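PDB 4P5B: thymidylate synthase ThyX from Streptomyces cacaoi subsp. asoensis, which methylates the uracil base of UMP and dUMP, using bound FAD as cofactor in a homotetrameric flavoenzyme. Local coordinates for the BRU/FAD site. Residues are numbered along the deposited sequence; one frame, centred on the assembly and turned at random. Chains: chain A/B/C, Thymidylate synthase ThyX.

The BRU/FAD site. Residues chain A 85, 93-99, 166; chain B 82-83, 86-89, 188, 192-193; chain C 33, 63, 66, 89, 182, 184. With BRU (5-bromo-2'-deoxyuridine-5'-monophosphate), chain D; FAD (flavin-adenine dinucleotide), chain E.
Three subunits of the ThyX tetramer enclose this active site, a worked example of a pocket no single chain could form: A and B bury the nucleotide, whereas A, B and C share a poorly ordered FAD. Charge dominates at the 5'-phosphate of BRU, a bromo analogue of dUMP. Its OP3 accepts both A:Arg166 NH2, in the guanidinium plane at 2.8 Å and nearly straight (170° at H), and B:His83 NE2. A:Ser96 OG and the amide of A:Arg98 both donate to OP1, and A:Ala97 N to OP2. Paired guanidinium–carboxylate contacts brace residues that themselves touch the ligands. B:Arg82 meets A:Glu94 end-on, its plane turned 59° from the carboxylate, and so positions OE1 to accept BRU O3', the sugar 3'-hydroxyl, at 2.5 Å. B:Arg88 and C:Glu66 meet tip to tip, nearly coplanar, and C:Arg184 gives NH2 to C:Glu66 OE2 and turns NH1 to FAD O2P, a phosphate oxygen, at 2.6 Å, a salt bridge. Hydrogen bonds that join nucleotide to flavin converge on B:Arg86, whose chain, bent at chi2 and chi3, sets NH2 2.9 Å from BRU O3' and 2.9 Å from the flavin carbonyl FAD O2. An alanine here would probably loosen the register between sugar and isoalloxazine, since both bonds would go. Base recognition falls to A:Arg98 NH1 at O4 and to B:Arg193, the predicted activating residue, whose NH2 lies 2.8 Å from BRU O2 and NH1 2.8 Å from N3; the nearby positive charge might favour ionisation of N3. Among the apolar contacts, the poorly ordered A:Tyr99 brings CE1 towards the bromine. Behind B:Arg193, B:His87 NE2 accepts B:Arg193 NE at 2.9 Å, in both flat groups' planes, fixing the guanidinium's rotation.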
# COMPACT_ATOMS: atom_id res chain seq x y z
N MET A 85 -2.33 -1.26 -14.59
CA MET A 85 -2.96 -1.65 -13.35
C MET A 85 -2.10 -2.53 -12.44
O MET A 85 -2.48 -2.77 -11.27
CB MET A 85 -4.30 -2.26 -13.60
CG MET A 85 -5.32 -1.16 -14.03
SD MET A 85 -7.01 -1.76 -14.15
CE MET A 85 -8.03 -0.34 -14.33
N ASN A 93 -10.67 3.40 -11.80
CA ASN A 93 -12.02 2.88 -12.12
C ASN A 93 -12.14 2.70 -13.59
O ASN A 93 -11.80 3.60 -14.32
CB ASN A 93 -13.10 3.78 -11.58
CG ASN A 93 -13.30 3.54 -10.10
OD1 ASN A 93 -13.99 2.59 -9.71
ND2 ASN A 93 -12.65 4.34 -9.27
N GLU A 94 -12.61 1.52 -14.00
CA GLU A 94 -12.53 1.05 -15.39
C GLU A 94 -13.88 0.62 -15.91
O GLU A 94 -14.69 0.09 -15.15
CB GLU A 94 -11.61 -0.21 -15.46
CG GLU A 94 -11.24 -0.51 -16.89
CD GLU A 94 -10.39 -1.78 -17.06
OE1 GLU A 94 -9.81 -2.32 -16.09
OE2 GLU A 94 -10.26 -2.22 -18.21
N GLU A 95 -14.14 0.83 -17.21
CA GLU A 95 -15.33 0.35 -17.86
C GLU A 95 -15.42 -1.15 -17.58
O GLU A 95 -14.40 -1.86 -17.61
CB GLU A 95 -15.21 0.59 -19.38
CG GLU A 95 -16.37 0.04 -20.23
CD GLU A 95 -16.26 0.46 -21.73
OE1 GLU A 95 -17.31 0.44 -22.44
OE2 GLU A 95 -15.12 0.81 -22.17
N SER A 96 -16.63 -1.64 -17.32
CA SER A 96 -16.85 -3.04 -16.98
C SER A 96 -17.58 -3.79 -18.11
O SER A 96 -18.60 -3.34 -18.59
CB SER A 96 -17.66 -3.14 -15.69
OG SER A 96 -18.20 -4.47 -15.54
N ALA A 97 -17.04 -4.90 -18.55
CA ALA A 97 -17.78 -5.74 -19.52
C ALA A 97 -18.77 -6.63 -18.80
O ALA A 97 -19.58 -7.33 -19.44
CB ALA A 97 -16.83 -6.60 -20.32
N ARG A 98 -18.72 -6.69 -17.48
CA ARG A 98 -19.79 -7.40 -16.78
C ARG A 98 -21.11 -6.58 -16.79
O ARG A 98 -22.17 -7.14 -16.80
CB ARG A 98 -19.45 -7.73 -15.32
CG ARG A 98 -18.28 -8.66 -15.10
CD ARG A 98 -18.13 -8.98 -13.63
NE ARG A 98 -19.20 -9.88 -13.14
CZ ARG A 98 -19.72 -9.85 -11.92
NH1 ARG A 98 -19.31 -8.97 -10.98
NH2 ARG A 98 -20.67 -10.71 -11.62
N TYR A 99 -21.03 -5.27 -16.75
CA TYR A 99 -22.19 -4.43 -16.81
C TYR A 99 -22.55 -3.97 -18.22
O TYR A 99 -23.71 -3.79 -18.55
CB TYR A 99 -21.90 -3.15 -16.02
CG TYR A 99 -22.02 -3.33 -14.56
CD1 TYR A 99 -20.88 -3.61 -13.78
CD2 TYR A 99 -23.27 -3.17 -13.92
CE1 TYR A 99 -20.94 -3.76 -12.38
CE2 TYR A 99 -23.37 -3.30 -12.49
CZ TYR A 99 -22.19 -3.61 -11.74
OH TYR A 99 -22.23 -3.75 -10.37
N ARG A 166 -18.40 -11.95 -23.08
CA ARG A 166 -17.16 -11.27 -23.37
C ARG A 166 -15.96 -12.20 -23.40
O ARG A 166 -14.87 -11.77 -23.76
CB ARG A 166 -16.94 -10.06 -22.42
CG ARG A 166 -17.00 -10.43 -20.93
CD ARG A 166 -15.68 -11.17 -20.40
NE ARG A 166 -15.82 -11.20 -18.94
CZ ARG A 166 -15.38 -10.21 -18.17
NH1 ARG A 166 -14.69 -9.20 -18.72
NH2 ARG A 166 -15.64 -10.21 -16.87
N ARG B 82 -7.65 -10.64 -14.15
CA ARG B 82 -7.92 -9.20 -14.00
C ARG B 82 -8.68 -8.88 -12.68
O ARG B 82 -8.36 -7.91 -11.97
CB ARG B 82 -8.67 -8.63 -15.19
CG ARG B 82 -7.84 -8.70 -16.45
CD ARG B 82 -7.81 -7.36 -16.99
NE ARG B 82 -9.08 -6.95 -17.56
CZ ARG B 82 -9.43 -5.68 -17.70
NH1 ARG B 82 -10.57 -5.40 -18.29
NH2 ARG B 82 -8.61 -4.69 -17.27
N HIS B 83 -9.59 -9.76 -12.30
CA HIS B 83 -10.31 -9.55 -11.05
C HIS B 83 -9.42 -9.69 -9.81
O HIS B 83 -9.44 -8.80 -8.90
CB HIS B 83 -11.48 -10.51 -10.99
CG HIS B 83 -12.54 -10.19 -12.00
ND1 HIS B 83 -13.50 -11.11 -12.38
CD2 HIS B 83 -12.78 -9.07 -12.73
CE1 HIS B 83 -14.31 -10.55 -13.26
NE2 HIS B 83 -13.88 -9.32 -13.51
N ARG B 86 -6.82 -6.74 -9.09
CA ARG B 86 -7.29 -5.47 -8.57
C ARG B 86 -6.96 -5.35 -7.11
O ARG B 86 -7.09 -4.30 -6.59
CB ARG B 86 -8.81 -5.27 -8.77
CG ARG B 86 -9.20 -5.17 -10.26
CD ARG B 86 -8.39 -4.03 -10.92
NE ARG B 86 -8.75 -2.77 -10.25
CZ ARG B 86 -9.76 -1.98 -10.64
NH1 ARG B 86 -10.00 -0.88 -9.95
NH2 ARG B 86 -10.50 -2.26 -11.74
N HIS B 87 -6.53 -6.43 -6.43
CA HIS B 87 -6.35 -6.37 -4.97
C HIS B 87 -4.89 -5.97 -4.69
O HIS B 87 -3.96 -6.80 -4.74
CB HIS B 87 -6.72 -7.72 -4.33
CG HIS B 87 -8.16 -8.04 -4.54
ND1 HIS B 87 -9.13 -7.67 -3.64
CD2 HIS B 87 -8.81 -8.61 -5.58
CE1 HIS B 87 -10.32 -7.98 -4.12
NE2 HIS B 87 -10.15 -8.55 -5.30
N ARG B 88 -4.74 -4.70 -4.36
CA ARG B 88 -3.47 -4.05 -4.39
C ARG B 88 -2.53 -4.37 -3.22
O ARG B 88 -1.43 -3.93 -3.26
CB ARG B 88 -3.63 -2.53 -4.53
CG ARG B 88 -4.38 -2.11 -5.75
CD ARG B 88 -4.76 -0.62 -5.64
NE ARG B 88 -5.79 -0.47 -4.64
CZ ARG B 88 -6.41 0.66 -4.30
NH1 ARG B 88 -6.03 1.84 -4.85
NH2 ARG B 88 -7.41 0.59 -3.37
N THR B 89 -2.98 -5.07 -2.18
CA THR B 89 -2.04 -5.41 -1.07
C THR B 89 -1.40 -6.78 -1.33
O THR B 89 -0.55 -7.20 -0.54
CB THR B 89 -2.72 -5.43 0.32
OG1 THR B 89 -3.89 -6.27 0.25
CG2 THR B 89 -3.19 -3.98 0.75
N HIS B 188 -10.10 -9.58 3.38
CA HIS B 188 -10.67 -8.51 2.58
C HIS B 188 -11.10 -9.05 1.14
O HIS B 188 -12.21 -8.86 0.67
CB HIS B 188 -9.72 -7.32 2.56
CG HIS B 188 -10.18 -6.21 1.67
ND1 HIS B 188 -11.18 -5.33 2.02
CD2 HIS B 188 -9.83 -5.88 0.40
CE1 HIS B 188 -11.43 -4.51 1.01
NE2 HIS B 188 -10.61 -4.82 0.02
N LEU B 192 -15.14 -9.63 -0.71
CA LEU B 192 -15.58 -9.09 -1.98
C LEU B 192 -15.72 -10.19 -3.02
O LEU B 192 -16.50 -10.03 -3.97
CB LEU B 192 -14.58 -8.02 -2.51
CG LEU B 192 -14.43 -6.71 -1.72
CD1 LEU B 192 -13.19 -5.96 -2.10
CD2 LEU B 192 -15.60 -5.81 -1.99
N ARG B 193 -14.96 -11.28 -2.91
CA ARG B 193 -14.92 -12.21 -4.01
C ARG B 193 -15.67 -13.49 -3.73
O ARG B 193 -15.57 -14.44 -4.53
CB ARG B 193 -13.44 -12.51 -4.51
CG ARG B 193 -12.65 -11.25 -4.95
CD ARG B 193 -13.45 -10.42 -6.01
NE ARG B 193 -12.60 -9.41 -6.63
CZ ARG B 193 -12.89 -8.68 -7.70
NH1 ARG B 193 -14.06 -8.84 -8.34
NH2 ARG B 193 -11.95 -7.80 -8.13
N SER C 33 -17.73 2.83 -15.22
CA SER C 33 -17.96 1.39 -15.24
C SER C 33 -19.12 1.01 -16.08
O SER C 33 -19.05 0.02 -16.81
CB SER C 33 -18.18 0.87 -13.81
OG SER C 33 -16.93 1.01 -13.15
N SER C 63 -13.62 2.18 -4.52
CA SER C 63 -12.63 2.70 -5.44
C SER C 63 -13.05 4.08 -6.01
O SER C 63 -12.20 4.97 -6.13
CB SER C 63 -12.34 1.68 -6.55
OG SER C 63 -13.59 1.19 -7.03
N GLU C 66 -11.54 7.32 -4.34
CA GLU C 66 -10.07 7.54 -4.29
C GLU C 66 -9.49 8.56 -5.24
O GLU C 66 -8.31 8.87 -5.13
CB GLU C 66 -9.30 6.23 -4.50
CG GLU C 66 -9.54 5.20 -3.37
CD GLU C 66 -8.87 3.84 -3.66
OE1 GLU C 66 -7.88 3.78 -4.44
OE2 GLU C 66 -9.33 2.82 -3.12
N THR C 89 -1.95 4.29 4.31
CA THR C 89 -2.29 4.83 2.99
C THR C 89 -2.14 6.34 2.87
O THR C 89 -2.25 6.90 1.80
CB THR C 89 -3.66 4.39 2.58
OG1 THR C 89 -4.62 4.88 3.54
CG2 THR C 89 -3.70 2.86 2.58
N ASN C 182 -6.63 10.44 0.48
CA ASN C 182 -7.83 10.60 -0.32
C ASN C 182 -9.11 10.36 0.54
O ASN C 182 -9.02 9.91 1.70
CB ASN C 182 -7.75 9.72 -1.58
CG ASN C 182 -7.68 8.22 -1.25
OD1 ASN C 182 -8.47 7.71 -0.46
ND2 ASN C 182 -6.78 7.51 -1.92
N ARG C 184 -11.45 8.02 0.64
CA ARG C 184 -11.55 6.64 1.14
C ARG C 184 -10.63 6.37 2.34
O ARG C 184 -11.04 5.76 3.32
CB ARG C 184 -11.29 5.64 0.00
CG ARG C 184 -11.66 4.22 0.44
CD ARG C 184 -11.20 3.20 -0.53
NE ARG C 184 -11.83 1.91 -0.25
CZ ARG C 184 -11.66 0.82 -1.01
NH1 ARG C 184 -12.26 -0.29 -0.64
NH2 ARG C 184 -10.89 0.84 -2.12
N1 BRU D . -13.76 -5.40 -11.90
C2 BRU D . -13.57 -6.45 -11.06
N3 BRU D . -14.59 -7.26 -10.62
C4 BRU D . -15.86 -7.01 -11.02
C5 BRU D . -16.07 -5.93 -11.89
C6 BRU D . -15.05 -5.11 -12.34
O2 BRU D . -12.45 -6.63 -10.64
O4 BRU D . -16.75 -7.75 -10.57
BR BRU D . -17.85 -5.50 -12.33
C1' BRU D . -12.56 -4.65 -12.29
C2' BRU D . -11.60 -5.56 -13.07
C3' BRU D . -11.24 -4.71 -14.30
C4' BRU D . -12.48 -3.84 -14.50
O3' BRU D . -10.08 -3.86 -14.11
O4' BRU D . -13.06 -3.67 -13.24
C5' BRU D . -13.55 -4.34 -15.46
O5' BRU D . -13.80 -5.69 -15.33
P BRU D . -15.03 -6.63 -16.10
OP1 BRU D . -16.29 -5.94 -15.54
OP2 BRU D . -14.61 -6.20 -17.44
OP3 BRU D . -14.64 -7.92 -15.51
PA FAD E . -7.29 -3.51 -2.73
O1A FAD E . -6.30 -4.32 -1.97
O2A FAD E . -6.84 -2.38 -3.78
O5B FAD E . -7.19 -2.42 -1.38
C5B FAD E . -7.62 -3.04 -0.07
C4B FAD E . -8.08 -2.10 1.05
O4B FAD E . -6.87 -1.36 1.18
C3B FAD E . -9.15 -1.07 0.68
O3B FAD E . -10.48 -1.52 1.05
C2B FAD E . -8.71 0.18 1.44
O2B FAD E . -9.12 0.23 2.83
C1B FAD E . -7.17 0.03 1.39
N9A FAD E . -6.40 0.78 0.35
C8A FAD E . -5.44 0.28 -0.47
N7A FAD E . -4.97 1.29 -1.22
C5A FAD E . -5.63 2.42 -0.88
C6A FAD E . -5.56 3.75 -1.30
N6A FAD E . -4.72 4.14 -2.28
N1A FAD E . -6.38 4.64 -0.69
C2A FAD E . -7.24 4.29 0.28
N3A FAD E . -7.34 3.05 0.71
C4A FAD E . -6.54 2.11 0.14
N1 FAD E . -13.56 -2.00 -10.41
C2 FAD E . -13.75 -1.08 -11.49
O2 FAD E . -12.81 -0.46 -11.97
N3 FAD E . -15.06 -0.92 -12.01
C4 FAD E . -16.13 -1.68 -11.45
O4 FAD E . -17.30 -1.58 -11.86
C4X FAD E . -15.90 -2.56 -10.38
N5 FAD E . -16.97 -3.27 -9.85
C5X FAD E . -16.76 -4.30 -8.92
C6 FAD E . -17.87 -5.12 -8.62
C7 FAD E . -17.73 -6.16 -7.71
C7M FAD E . -19.03 -6.99 -7.45
C8 FAD E . -16.46 -6.39 -7.07
C8M FAD E . -16.33 -7.56 -6.06
C9 FAD E . -15.33 -5.58 -7.39
C9A FAD E . -15.48 -4.52 -8.34
N10 FAD E . -14.42 -3.65 -8.79
C10 FAD E . -14.63 -2.75 -9.86
C1' FAD E . -13.05 -3.69 -8.26
C2' FAD E . -12.97 -2.66 -7.13
O2' FAD E . -13.14 -1.33 -7.65
C3' FAD E . -11.72 -2.82 -6.28
O3' FAD E . -10.55 -2.17 -6.78
C4' FAD E . -11.46 -4.33 -5.99
O4' FAD E . -12.73 -4.88 -5.52
C5' FAD E . -10.42 -4.45 -4.89
O5' FAD E . -10.97 -3.72 -3.80
P FAD E . -10.16 -2.71 -2.94
O1P FAD E . -9.77 -1.49 -3.70
O2P FAD E . -11.15 -2.43 -1.72
O3P FAD E . -8.96 -3.55 -2.27
O HOH W 1 -14.62 -0.73 -5.04